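Local coordinates for nucleoporin nup120 (Schizosaccharomyces pombe, PDB 4GQ2), which is a structural constituent of the nuclear pore complex, whose nucleoporins can also dock transport factors that associate with the pore transiently, at residues E818-L822 and F823-N827; M830-I833 and G834-N837; A842-L845 and K846-Y850; K858-R861 and C862-T866; Y900-L903 and S904-F908. One frame throughout, in Å; residues are numbered along the deposited sequence.

Contact 1: residues E818-L822 and F823-N827; sequences EKLFL and FKQYN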
# COMPACT_ATOMS: atom_id res chain seq x y z
N GLU A 818 5.09 -12.94 -10.37
CA GLU A 818 4.58 -14.11 -11.09
C GLU A 818 3.34 -14.67 -10.39
O GLU A 818 2.35 -15.00 -11.05
CB GLU A 818 5.66 -15.18 -11.27
CG GLU A 818 5.37 -16.22 -12.34
CD GLU A 818 4.80 -17.52 -11.80
OE1 GLU A 818 4.72 -17.68 -10.56
OE2 GLU A 818 4.43 -18.39 -12.61
N LYS A 819 3.39 -14.75 -9.06
CA LYS A 819 2.25 -15.23 -8.28
C LYS A 819 1.06 -14.28 -8.35
O LYS A 819 -0.09 -14.71 -8.46
CB LYS A 819 2.64 -15.46 -6.82
CG LYS A 819 3.42 -16.75 -6.58
CD LYS A 819 2.56 -17.98 -6.86
CE LYS A 819 3.28 -19.26 -6.45
NZ LYS A 819 4.64 -19.35 -7.05
N LEU A 820 1.35 -12.98 -8.29
CA LEU A 820 0.30 -11.96 -8.41
C LEU A 820 -0.40 -12.13 -9.76
O LEU A 820 -1.63 -12.05 -9.84
CB LEU A 820 0.88 -10.55 -8.27
CG LEU A 820 1.24 -10.07 -6.85
CD1 LEU A 820 2.03 -8.76 -6.89
CD2 LEU A 820 -0.01 -9.91 -6.00
N PHE A 821 0.40 -12.38 -10.79
CA PHE A 821 -0.11 -12.57 -12.14
C PHE A 821 -1.05 -13.76 -12.18
O PHE A 821 -2.19 -13.63 -12.62
CB PHE A 821 1.03 -12.72 -13.15
CG PHE A 821 0.56 -12.73 -14.57
CD1 PHE A 821 0.32 -11.54 -15.25
CD2 PHE A 821 0.32 -13.94 -15.23
CE1 PHE A 821 -0.13 -11.54 -16.56
CE2 PHE A 821 -0.14 -13.95 -16.55
CZ PHE A 821 -0.36 -12.75 -17.21
N LEU A 822 -0.57 -14.91 -11.69
CA LEU A 822 -1.41 -16.12 -11.58
C LEU A 822 -2.74 -15.86 -10.88
O LEU A 822 -3.73 -16.53 -11.17
CB LEU A 822 -0.64 -17.22 -10.83
CG LEU A 822 0.12 -18.33 -11.57
CD1 LEU A 822 0.17 -18.19 -13.09
CD2 LEU A 822 1.53 -18.44 -10.99
N PHE A 823 -2.76 -14.91 -9.95
CA PHE A 823 -3.98 -14.56 -9.23
C PHE A 823 -4.69 -13.36 -9.86
O PHE A 823 -5.60 -12.78 -9.27
CB PHE A 823 -3.72 -14.35 -7.73
CG PHE A 823 -3.69 -15.63 -6.95
CD1 PHE A 823 -2.60 -16.48 -7.01
CD2 PHE A 823 -4.78 -15.99 -6.15
CE1 PHE A 823 -2.58 -17.68 -6.30
CE2 PHE A 823 -4.77 -17.19 -5.44
CZ PHE A 823 -3.67 -18.03 -5.51
N LYS A 824 -4.27 -13.02 -11.07
CA LYS A 824 -4.98 -12.06 -11.92
C LYS A 824 -4.97 -10.66 -11.33
O LYS A 824 -5.87 -9.85 -11.58
CB LYS A 824 -6.41 -12.55 -12.22
CG LYS A 824 -6.45 -13.97 -12.78
CD LYS A 824 -7.83 -14.38 -13.27
CE LYS A 824 -7.75 -15.68 -14.05
NZ LYS A 824 -9.01 -16.01 -14.77
N GLN A 825 -3.93 -10.38 -10.54
CA GLN A 825 -3.69 -9.06 -9.99
C GLN A 825 -2.88 -8.22 -10.98
O GLN A 825 -1.74 -7.81 -10.70
CB GLN A 825 -3.00 -9.15 -8.62
CG GLN A 825 -3.86 -9.78 -7.53
CD GLN A 825 -5.11 -8.96 -7.25
OE1 GLN A 825 -5.09 -7.73 -7.32
NE2 GLN A 825 -6.21 -9.64 -6.93
N TYR A 826 -3.50 -7.96 -12.13
CA TYR A 826 -2.83 -7.35 -13.26
C TYR A 826 -2.39 -5.92 -13.00
O TYR A 826 -1.30 -5.52 -13.42
CB TYR A 826 -3.70 -7.45 -14.52
CG TYR A 826 -4.05 -8.87 -14.91
CD1 TYR A 826 -3.06 -9.86 -14.98
CD2 TYR A 826 -5.36 -9.24 -15.22
CE1 TYR A 826 -3.36 -11.16 -15.32
CE2 TYR A 826 -5.67 -10.55 -15.58
CZ TYR A 826 -4.67 -11.50 -15.63
OH TYR A 826 -4.95 -12.80 -15.98
N ASN A 827 -3.22 -5.16 -12.29
CA ASN A 827 -2.87 -3.78 -11.94
C ASN A 827 -1.64 -3.73 -11.02
O ASN A 827 -0.68 -3.01 -11.29
CB ASN A 827 -4.07 -3.07 -11.30
CG ASN A 827 -3.77 -1.62 -10.95
OD1 ASN A 827 -3.67 -0.75 -11.83
ND2 ASN A 827 -3.63 -1.35 -9.66
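Phe821 and Tyr826 form the one aromatic pair of this turn, an offset edge-to-face stack with centroids 5.2 Å apart and planes at 62°. The edge of Tyr826 is directed at a face of Phe821, and its CE1 lies over the rim of that ring, 3.5 Å from Phe821 CE1. Phe821 can reach forward past the helix end because its CG is anti to the backbone N (chi1 -172°). The backbone bonds make a Schellman motif that ends the helix: Gln825 N donates to Leu820 O at 2.9 Å and Lys824 N to Phe821 O at 2.7 Å, the latter from above the carbonyl plane. Lys824 is the C-prime residue and supplies the positive phi (66°). One residue earlier, Phe823 N still bonds to Lys819 O at 3.1 Å. Away from the rings, Leu820 CD2 meets Gln825 CB at 4.0 Å. The bent Gln825 chain carries its amide onward to Glu744, OE1 accepting from the backbone N there. Reducing Phe821 to an alanine would probably open a gap beside Tyr826 and leave the tyrosine edge without the ring face it packs on. Helix 812-822 thus stops and helix 826-832 starts within three residues, with Phe821 also packed on Leu848, Ile849 and Lys852 of helix 840-852, and Leu820 on Phe773 of helix 770-777.

Contact 2: residues M830-I833 and G834-N837; sequences MQLI and GWLN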
# COMPACT_ATOMS: atom_id res chain seq x y z
N MET A 830 1.43 -4.45 -13.03
CA MET A 830 1.74 -3.30 -13.88
C MET A 830 2.37 -2.16 -13.08
O MET A 830 3.29 -1.49 -13.54
CB MET A 830 0.46 -2.83 -14.60
CG MET A 830 0.71 -1.81 -15.68
SD MET A 830 1.66 -2.45 -17.07
CE MET A 830 1.69 -1.00 -18.13
N GLN A 831 1.88 -1.97 -11.87
CA GLN A 831 2.43 -0.98 -10.96
C GLN A 831 3.88 -1.34 -10.64
O GLN A 831 4.72 -0.45 -10.52
CB GLN A 831 1.61 -0.96 -9.66
CG GLN A 831 1.37 0.42 -9.07
CD GLN A 831 0.24 1.17 -9.77
OE1 GLN A 831 -0.67 0.56 -10.33
NE2 GLN A 831 0.30 2.49 -9.73
N LEU A 832 4.14 -2.64 -10.53
CA LEU A 832 5.45 -3.16 -10.06
C LEU A 832 6.40 -3.55 -11.19
O LEU A 832 7.54 -3.96 -10.93
CB LEU A 832 5.24 -4.37 -9.14
CG LEU A 832 4.47 -4.15 -7.84
CD1 LEU A 832 4.06 -5.49 -7.24
CD2 LEU A 832 5.28 -3.32 -6.84
N ILE A 833 5.94 -3.42 -12.44
CA ILE A 833 6.68 -3.95 -13.59
C ILE A 833 8.11 -3.41 -13.75
O ILE A 833 8.96 -4.08 -14.31
CB ILE A 833 5.88 -3.78 -14.90
CG1 ILE A 833 6.29 -4.86 -15.92
CG2 ILE A 833 5.96 -2.34 -15.43
CD1 ILE A 833 5.34 -4.99 -17.09
N GLY A 834 8.38 -2.21 -13.24
CA GLY A 834 9.70 -1.60 -13.39
C GLY A 834 10.78 -2.24 -12.52
O GLY A 834 11.95 -1.97 -12.70
N TRP A 835 10.36 -3.08 -11.58
CA TRP A 835 11.27 -3.81 -10.68
C TRP A 835 11.77 -5.11 -11.25
O TRP A 835 12.80 -5.63 -10.80
CB TRP A 835 10.58 -4.09 -9.36
CG TRP A 835 10.28 -2.87 -8.53
CD1 TRP A 835 9.05 -2.29 -8.30
CD2 TRP A 835 11.25 -2.03 -7.79
NE1 TRP A 835 9.17 -1.19 -7.48
CE2 TRP A 835 10.46 -0.98 -7.14
CE3 TRP A 835 12.62 -2.06 -7.61
CZ2 TRP A 835 11.05 -0.01 -6.34
CZ3 TRP A 835 13.21 -1.07 -6.80
CH2 TRP A 835 12.44 -0.07 -6.19
N LEU A 836 11.04 -5.67 -12.23
CA LEU A 836 11.43 -6.94 -12.85
C LEU A 836 12.74 -6.76 -13.60
O LEU A 836 12.92 -5.77 -14.30
CB LEU A 836 10.35 -7.47 -13.80
CG LEU A 836 9.11 -8.10 -13.15
CD1 LEU A 836 8.00 -8.24 -14.18
CD2 LEU A 836 9.43 -9.45 -12.52
N ASN A 837 13.66 -7.71 -13.43
CA ASN A 837 14.98 -7.61 -14.03
C ASN A 837 15.01 -8.12 -15.47
O ASN A 837 13.96 -8.32 -16.07
CB ASN A 837 16.05 -8.28 -13.14
CG ASN A 837 15.85 -9.80 -13.00
OD1 ASN A 837 15.19 -10.45 -13.81
ND2 ASN A 837 16.46 -10.36 -11.97
O HOH W 1 7.20 -0.31 -11.40
O HOH W 2 11.27 -4.01 -15.49
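Trp835 N donates to Leu832 O at 3.0 Å in a nearly straight bond (164° at the hydrogen), although the donor stands above the carbonyl plane and not on a lone pair. A second bond of the same i to i+3 spacing, Leu836 N to Ile833 O, is weak at 3.3 Å. Two waters supplement the turn. One accepts from Gly834 N and donates to Gln831 O at 2.6 Å, bridging two backbone groups where the helix gives way to the loop; the other gives a proton to Ile833 O and one to Leu836 O, at 2.6 and 2.7 Å. Outside the backbone, side chains meet more loosely. The indole of Trp835 presents its edge, near the ring plane, to Leu832 O, with CD1 at 3.5 Å, while Leu832 CD2 lies 4.2 Å from Trp835 CD1. Ile833 CG1, set anti to the backbone N (chi1 -153°), meets Leu836 CD1 obliquely on another side of the turn, also at 4.2 Å. The indole NE1 finds its partner in Glu737, and the ring packs edge-to-face with Phe734. Leu836 rests on Val813 and Thr814 of helix 812-822. The chemistry is therefore split: the chain leaves the helix on backbone bonds of three-residue spacing, with water taking up amide and carbonyl groups, while the leucines and the tryptophan also turn apolar surface to neighbouring helices.

Contact 3: residues A842-L845 and K846-Y850; sequences AVYL and KALIY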
# COMPACT_ATOMS: atom_id res chain seq x y z
N ALA A 842 11.68 -13.15 -16.52
CA ALA A 842 11.22 -11.84 -16.09
C ALA A 842 10.67 -11.06 -17.27
O ALA A 842 9.56 -10.52 -17.21
CB ALA A 842 12.35 -11.07 -15.41
N VAL A 843 11.45 -11.02 -18.34
CA VAL A 843 11.09 -10.30 -19.55
C VAL A 843 9.81 -10.90 -20.18
O VAL A 843 8.91 -10.16 -20.59
CB VAL A 843 12.27 -10.25 -20.55
CG1 VAL A 843 11.91 -9.42 -21.78
CG2 VAL A 843 13.50 -9.64 -19.88
N TYR A 844 9.73 -12.22 -20.19
CA TYR A 844 8.55 -12.92 -20.67
C TYR A 844 7.34 -12.51 -19.83
O TYR A 844 6.24 -12.28 -20.36
CB TYR A 844 8.76 -14.45 -20.60
CG TYR A 844 7.53 -15.26 -20.90
CD1 TYR A 844 7.06 -15.40 -22.21
CD2 TYR A 844 6.82 -15.90 -19.88
CE1 TYR A 844 5.92 -16.15 -22.49
CE2 TYR A 844 5.68 -16.65 -20.15
CZ TYR A 844 5.24 -16.76 -21.46
OH TYR A 844 4.11 -17.48 -21.76
N LEU A 845 7.55 -12.40 -18.52
CA LEU A 845 6.47 -11.99 -17.63
C LEU A 845 6.09 -10.51 -17.83
O LEU A 845 4.91 -10.17 -17.78
CB LEU A 845 6.81 -12.30 -16.17
CG LEU A 845 5.82 -11.94 -15.06
CD1 LEU A 845 4.53 -12.77 -15.12
CD2 LEU A 845 6.52 -12.11 -13.72
N LYS A 846 7.08 -9.65 -18.08
CA LYS A 846 6.80 -8.26 -18.48
C LYS A 846 5.85 -8.26 -19.68
O LYS A 846 4.88 -7.51 -19.71
CB LYS A 846 8.09 -7.52 -18.85
CG LYS A 846 9.03 -7.26 -17.69
CD LYS A 846 10.19 -6.36 -18.09
CE LYS A 846 9.74 -4.95 -18.41
NZ LYS A 846 10.88 -3.99 -18.47
N ALA A 847 6.11 -9.13 -20.65
CA ALA A 847 5.29 -9.24 -21.84
C ALA A 847 3.85 -9.66 -21.54
O ALA A 847 2.90 -9.06 -22.05
CB ALA A 847 5.94 -10.19 -22.84
N LEU A 848 3.69 -10.68 -20.71
CA LEU A 848 2.35 -11.11 -20.30
C LEU A 848 1.57 -10.02 -19.58
O LEU A 848 0.37 -9.87 -19.79
CB LEU A 848 2.43 -12.34 -19.41
CG LEU A 848 3.01 -13.65 -19.95
CD1 LEU A 848 3.04 -14.62 -18.80
CD2 LEU A 848 2.18 -14.20 -21.11
N ILE A 849 2.26 -9.27 -18.71
CA ILE A 849 1.62 -8.19 -17.95
C ILE A 849 1.15 -7.10 -18.92
O ILE A 849 -0.01 -6.69 -18.88
CB ILE A 849 2.58 -7.60 -16.88
CG1 ILE A 849 2.89 -8.62 -15.79
CG2 ILE A 849 1.99 -6.33 -16.27
CD1 ILE A 849 4.20 -8.37 -15.06
N TYR A 850 2.04 -6.66 -19.80
CA TYR A 850 1.65 -5.67 -20.81
C TYR A 850 0.50 -6.20 -21.65
O TYR A 850 -0.42 -5.45 -21.97
CB TYR A 850 2.80 -5.33 -21.75
CG TYR A 850 3.88 -4.45 -21.16
CD1 TYR A 850 3.57 -3.26 -20.49
CD2 TYR A 850 5.22 -4.79 -21.32
CE1 TYR A 850 4.58 -2.45 -19.98
CE2 TYR A 850 6.22 -4.01 -20.82
CZ TYR A 850 5.91 -2.84 -20.15
OH TYR A 850 6.94 -2.10 -19.65
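Leu848 lies over one face of the Tyr844 ring, one helical turn further on. Its CG is 4.3 Å from the ring centroid and only 22° off the normal, which meets the geometry of a CH-pi contact, although the atom sits toward the rim. The methyl groups divide the ring between them: CD1 is 3.6 Å from Tyr844 CE2, whereas CD2 turns to the phenol end, 3.9 Å from Tyr844 OH. Both torsions matter here. Tyr844 CG is anti to the backbone N (chi1 172°), which swings the ring forward along the helix, and Leu848 CG is anti to its own carbonyl carbon, which brings it back to meet the ring. Shortening Tyr844 to an alanine would probably strip Leu848 of the face it lies on and leave its two methyls less restrained. A quarter-turn round the helix, Leu845 CG meets Ile849 CD1 obliquely at 3.9 Å. At the polar margin, the aliphatic root of Lys846 lies along the backbone, with CG 3.3 Å from Ala842 O, before the chain bends at chi3. Four i to i+4 bonds hold the frame, from Lys846 N to Ala842 O (2.8 Å, in the carbonyl plane) through Ile849 N to Leu845 O (2.9 Å). Leu845 also touches Val817 of helix 812-822, Ala847 packs on Cys862 and Phe863, and Ile849 reaches Ile833. Such an alpha-helix, packed by helices before and after it in the chain, is characteristic of the helical-repeat region that the Nup120 HEAT-repeat family describes.

Contact 4: residues K858-R861 and C862-T866; sequences KAVR and CFKTT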
# COMPACT_ATOMS: atom_id res chain seq x y z
N LYS A 858 4.06 -2.94 -26.51
CA LYS A 858 5.08 -3.14 -25.49
C LYS A 858 5.28 -4.62 -25.18
O LYS A 858 6.41 -5.06 -24.96
CB LYS A 858 4.75 -2.33 -24.23
CG LYS A 858 4.92 -0.83 -24.43
CD LYS A 858 4.51 -0.04 -23.20
CE LYS A 858 4.68 1.44 -23.44
NZ LYS A 858 4.63 2.17 -22.14
N ALA A 859 4.19 -5.37 -25.17
CA ALA A 859 4.22 -6.81 -24.99
C ALA A 859 5.06 -7.49 -26.07
O ALA A 859 5.95 -8.30 -25.77
CB ALA A 859 2.80 -7.37 -24.99
N VAL A 860 4.76 -7.16 -27.33
CA VAL A 860 5.42 -7.77 -28.49
C VAL A 860 6.91 -7.46 -28.49
O VAL A 860 7.73 -8.33 -28.81
CB VAL A 860 4.76 -7.34 -29.81
CG1 VAL A 860 5.67 -7.66 -30.99
CG2 VAL A 860 3.42 -8.03 -29.98
N ARG A 861 7.25 -6.23 -28.13
CA ARG A 861 8.65 -5.81 -28.03
C ARG A 861 9.41 -6.66 -27.01
O ARG A 861 10.55 -7.08 -27.27
CB ARG A 861 8.73 -4.32 -27.68
CG ARG A 861 10.13 -3.80 -27.38
CD ARG A 861 11.03 -3.88 -28.60
NE ARG A 861 12.33 -3.26 -28.36
CZ ARG A 861 13.42 -3.50 -29.08
NH1 ARG A 861 13.38 -4.36 -30.09
NH2 ARG A 861 14.56 -2.88 -28.78
N CYS A 862 8.78 -6.92 -25.87
CA CYS A 862 9.36 -7.75 -24.81
C CYS A 862 9.47 -9.21 -25.25
O CYS A 862 10.48 -9.87 -25.01
CB CYS A 862 8.54 -7.63 -23.51
SG CYS A 862 8.70 -6.04 -22.66
N PHE A 863 8.42 -9.71 -25.92
CA PHE A 863 8.42 -11.06 -26.49
C PHE A 863 9.61 -11.32 -27.43
O PHE A 863 10.13 -12.42 -27.48
CB PHE A 863 7.12 -11.32 -27.25
CG PHE A 863 5.95 -11.69 -26.38
CD1 PHE A 863 6.10 -12.53 -25.28
CD2 PHE A 863 4.67 -11.21 -26.67
CE1 PHE A 863 5.01 -12.87 -24.48
CE2 PHE A 863 3.58 -11.55 -25.89
CZ PHE A 863 3.75 -12.38 -24.79
N LYS A 864 10.01 -10.30 -28.19
CA LYS A 864 11.08 -10.45 -29.19
C LYS A 864 12.48 -10.16 -28.65
O LYS A 864 13.46 -10.38 -29.36
CB LYS A 864 10.83 -9.56 -30.40
CG LYS A 864 9.57 -9.88 -31.18
CD LYS A 864 9.49 -9.01 -32.44
CE LYS A 864 8.24 -9.30 -33.25
NZ LYS A 864 8.19 -8.47 -34.48
N THR A 865 12.58 -9.66 -27.43
CA THR A 865 13.90 -9.40 -26.83
C THR A 865 14.23 -10.47 -25.79
O THR A 865 15.18 -10.32 -25.03
CB THR A 865 14.00 -8.00 -26.21
OG1 THR A 865 12.99 -7.85 -25.21
CG2 THR A 865 13.81 -6.91 -27.27
N THR A 866 13.43 -11.53 -25.76
CA THR A 866 13.67 -12.66 -24.86
C THR A 866 13.31 -13.98 -25.53
O THR A 866 12.74 -14.01 -26.62
CB THR A 866 12.90 -12.53 -23.53
OG1 THR A 866 13.35 -13.54 -22.62
CG2 THR A 866 11.40 -12.70 -23.74
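Across 858-866 the last turn of the helix runs on i to i+4 bonds, Cys862 N to Lys858 O, Phe863 N to Ala859 O (2.8 Å, in the carbonyl plane) and Lys864 N to Val860 O, before Thr865 N bonds to Cys862 O at 3.2 Å as the chain leaves the helix. Val860 and Lys864 lie side by side and point the same way; the lysine chain is extended, and its CE meets Val860 CG1 at 3.8 Å. Thr865 crosses Arg861 at about a right angle. The threonine methyl CG2 is over one face of the guanidinium, toward its rim, 3.8 Å from NH1. Arg861 CG is anti to the backbone N, and a bend at chi2 (65°) then brings the guanidinium beside Thr865. On another side Phe863 CE2 is 4.3 Å from Ala859 CB, and the ring leans obliquely on Ala859 O. The amine of Lys858 leaves this group altogether; its salt-bridge partner is an acidic side chain of another protein chain. Helix 856-864 is flanked by helix 840-852, where Cys862 meets Tyr850, and by helix 895-909, where Phe863 packs on Leu903 and Leu907; Phe919 of helix 913-925 also touches Phe863.

Contact 5: residues Y900-L903 and S904-F908; sequences YLHL and SKKLF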
# COMPACT_ATOMS: atom_id res chain seq x y z
N TYR A 900 8.04 -19.41 -30.46
CA TYR A 900 7.28 -18.61 -31.43
C TYR A 900 5.87 -19.15 -31.69
O TYR A 900 4.93 -18.37 -31.89
CB TYR A 900 8.06 -18.44 -32.74
CG TYR A 900 9.26 -17.52 -32.66
CD1 TYR A 900 9.26 -16.39 -31.84
CD2 TYR A 900 10.41 -17.77 -33.42
CE1 TYR A 900 10.36 -15.54 -31.77
CE2 TYR A 900 11.51 -16.94 -33.36
CZ TYR A 900 11.48 -15.83 -32.53
OH TYR A 900 12.58 -15.00 -32.47
N LEU A 901 5.72 -20.48 -31.69
CA LEU A 901 4.40 -21.12 -31.75
C LEU A 901 3.56 -20.73 -30.53
O LEU A 901 2.39 -20.35 -30.67
CB LEU A 901 4.51 -22.65 -31.80
CG LEU A 901 3.50 -23.49 -32.61
CD1 LEU A 901 3.32 -24.87 -31.98
CD2 LEU A 901 2.14 -22.83 -32.82
N HIS A 902 4.15 -20.84 -29.35
CA HIS A 902 3.46 -20.45 -28.13
C HIS A 902 3.02 -19.01 -28.18
O HIS A 902 1.88 -18.69 -27.86
CB HIS A 902 4.34 -20.67 -26.92
CG HIS A 902 3.77 -20.09 -25.66
ND1 HIS A 902 4.37 -19.09 -24.99
CD2 HIS A 902 2.60 -20.37 -24.96
CE1 HIS A 902 3.64 -18.76 -23.92
NE2 HIS A 902 2.55 -19.55 -23.90
N LEU A 903 3.92 -18.13 -28.59
CA LEU A 903 3.60 -16.72 -28.74
C LEU A 903 2.46 -16.49 -29.70
O LEU A 903 1.53 -15.74 -29.40
CB LEU A 903 4.83 -15.93 -29.18
CG LEU A 903 5.91 -15.83 -28.09
CD1 LEU A 903 6.87 -14.71 -28.43
CD2 LEU A 903 5.27 -15.60 -26.74
N SER A 904 2.51 -17.16 -30.85
CA SER A 904 1.45 -17.08 -31.85
C SER A 904 0.08 -17.35 -31.23
O SER A 904 -0.85 -16.55 -31.38
CB SER A 904 1.71 -18.04 -32.99
OG SER A 904 0.71 -17.91 -33.98
N LYS A 905 -0.04 -18.48 -30.53
CA LYS A 905 -1.31 -18.88 -29.90
C LYS A 905 -1.71 -17.89 -28.81
O LYS A 905 -2.91 -17.71 -28.55
CB LYS A 905 -1.21 -20.30 -29.31
CG LYS A 905 -0.97 -21.42 -30.32
CD LYS A 905 -0.43 -22.68 -29.65
CE LYS A 905 -1.50 -23.74 -29.45
NZ LYS A 905 -1.71 -24.55 -30.68
N LYS A 906 -0.72 -17.27 -28.17
CA LYS A 906 -0.98 -16.34 -27.07
C LYS A 906 -1.48 -15.00 -27.58
O LYS A 906 -2.45 -14.45 -27.06
CB LYS A 906 0.25 -16.16 -26.18
CG LYS A 906 -0.05 -15.59 -24.80
CD LYS A 906 -0.61 -16.67 -23.89
CE LYS A 906 -1.36 -16.09 -22.72
NZ LYS A 906 -2.35 -17.08 -22.21
N LEU A 907 -0.83 -14.47 -28.61
CA LEU A 907 -1.31 -13.24 -29.23
C LEU A 907 -2.70 -13.46 -29.82
O LEU A 907 -3.52 -12.54 -29.84
CB LEU A 907 -0.33 -12.75 -30.31
CG LEU A 907 0.89 -11.89 -29.93
CD1 LEU A 907 0.52 -10.71 -29.05
CD2 LEU A 907 1.99 -12.72 -29.29
N PHE A 908 -2.95 -14.69 -30.27
CA PHE A 908 -4.22 -15.07 -30.89
C PHE A 908 -5.39 -14.99 -29.91
O PHE A 908 -6.47 -14.51 -30.26
CB PHE A 908 -4.13 -16.49 -31.50
CG PHE A 908 -5.40 -16.95 -32.16
CD1 PHE A 908 -5.69 -16.59 -33.48
CD2 PHE A 908 -6.32 -17.74 -31.47
CE1 PHE A 908 -6.86 -17.02 -34.09
CE2 PHE A 908 -7.49 -18.17 -32.08
CZ PHE A 908 -7.76 -17.81 -33.39
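Lys906 brings its aliphatic chain to the imidazole of His902, the one flat group engaged here, with CD approaching the ring obliquely. The amine end of Lys906 goes further, to salt bridges with Glu909 and Glu882, helped by a bend at chi2 (78°). His902 itself packs on Glu882 and Ile886 of helix 881-889. His902 and Lys906 lie one turn apart on a regular alpha-helix of the HEAT-repeat region, and the backbone bonds bear this out: Ser904 N bonds to Tyr900 O at 2.9 Å, Lys905 N to Leu901 O at 3.1 Å, and Leu907 N to Leu903 O at 2.8 Å. The last is nearly straight at the hydrogen (174°) and runs almost along the carbonyl direction. Lys905 crosses Leu901 obliquely, CD 4.1 Å from CD2, so the aliphatic part of an exposed lysine lies against a leucine methyl. Leu907 CD2 turns back toward the preceding turn and lies 4.3 Å from Leu903 CB, and both leucines pack on Phe919 of helix 913-925. The buried hydroxyl of Ser904, anti to its N, is hydrogen-bonded to Ala916 O and to Glu941 OE2, tying this helix to helices 913-925 and 932-949.

How the contacts relate
All five contacts lie in series within the HEAT-repeat region, their centres about 23 Å (contact 1) to 43 Å (contact 5) from the centre of the chain. Contacts 2, 3 and 5 are largely buried, whereas contacts 1 and 4 mix buried with exposed residues where helices end. Contacts 1 and 2 share helix 826-832, and Leu820 CD1 is 3.9 Å from Leu832 CD1. Contact 3 touches both and also contact 4. Contacts 4 and 5 meet through Phe863 and Leu903. Mid-helix contacts 3 and 5 rest on i to i+4 bonds; the helix ends use a Schellman motif (contact 1), i to i+3 bonds with two bridging waters (contact 2), or both spacings in turn (contact 4).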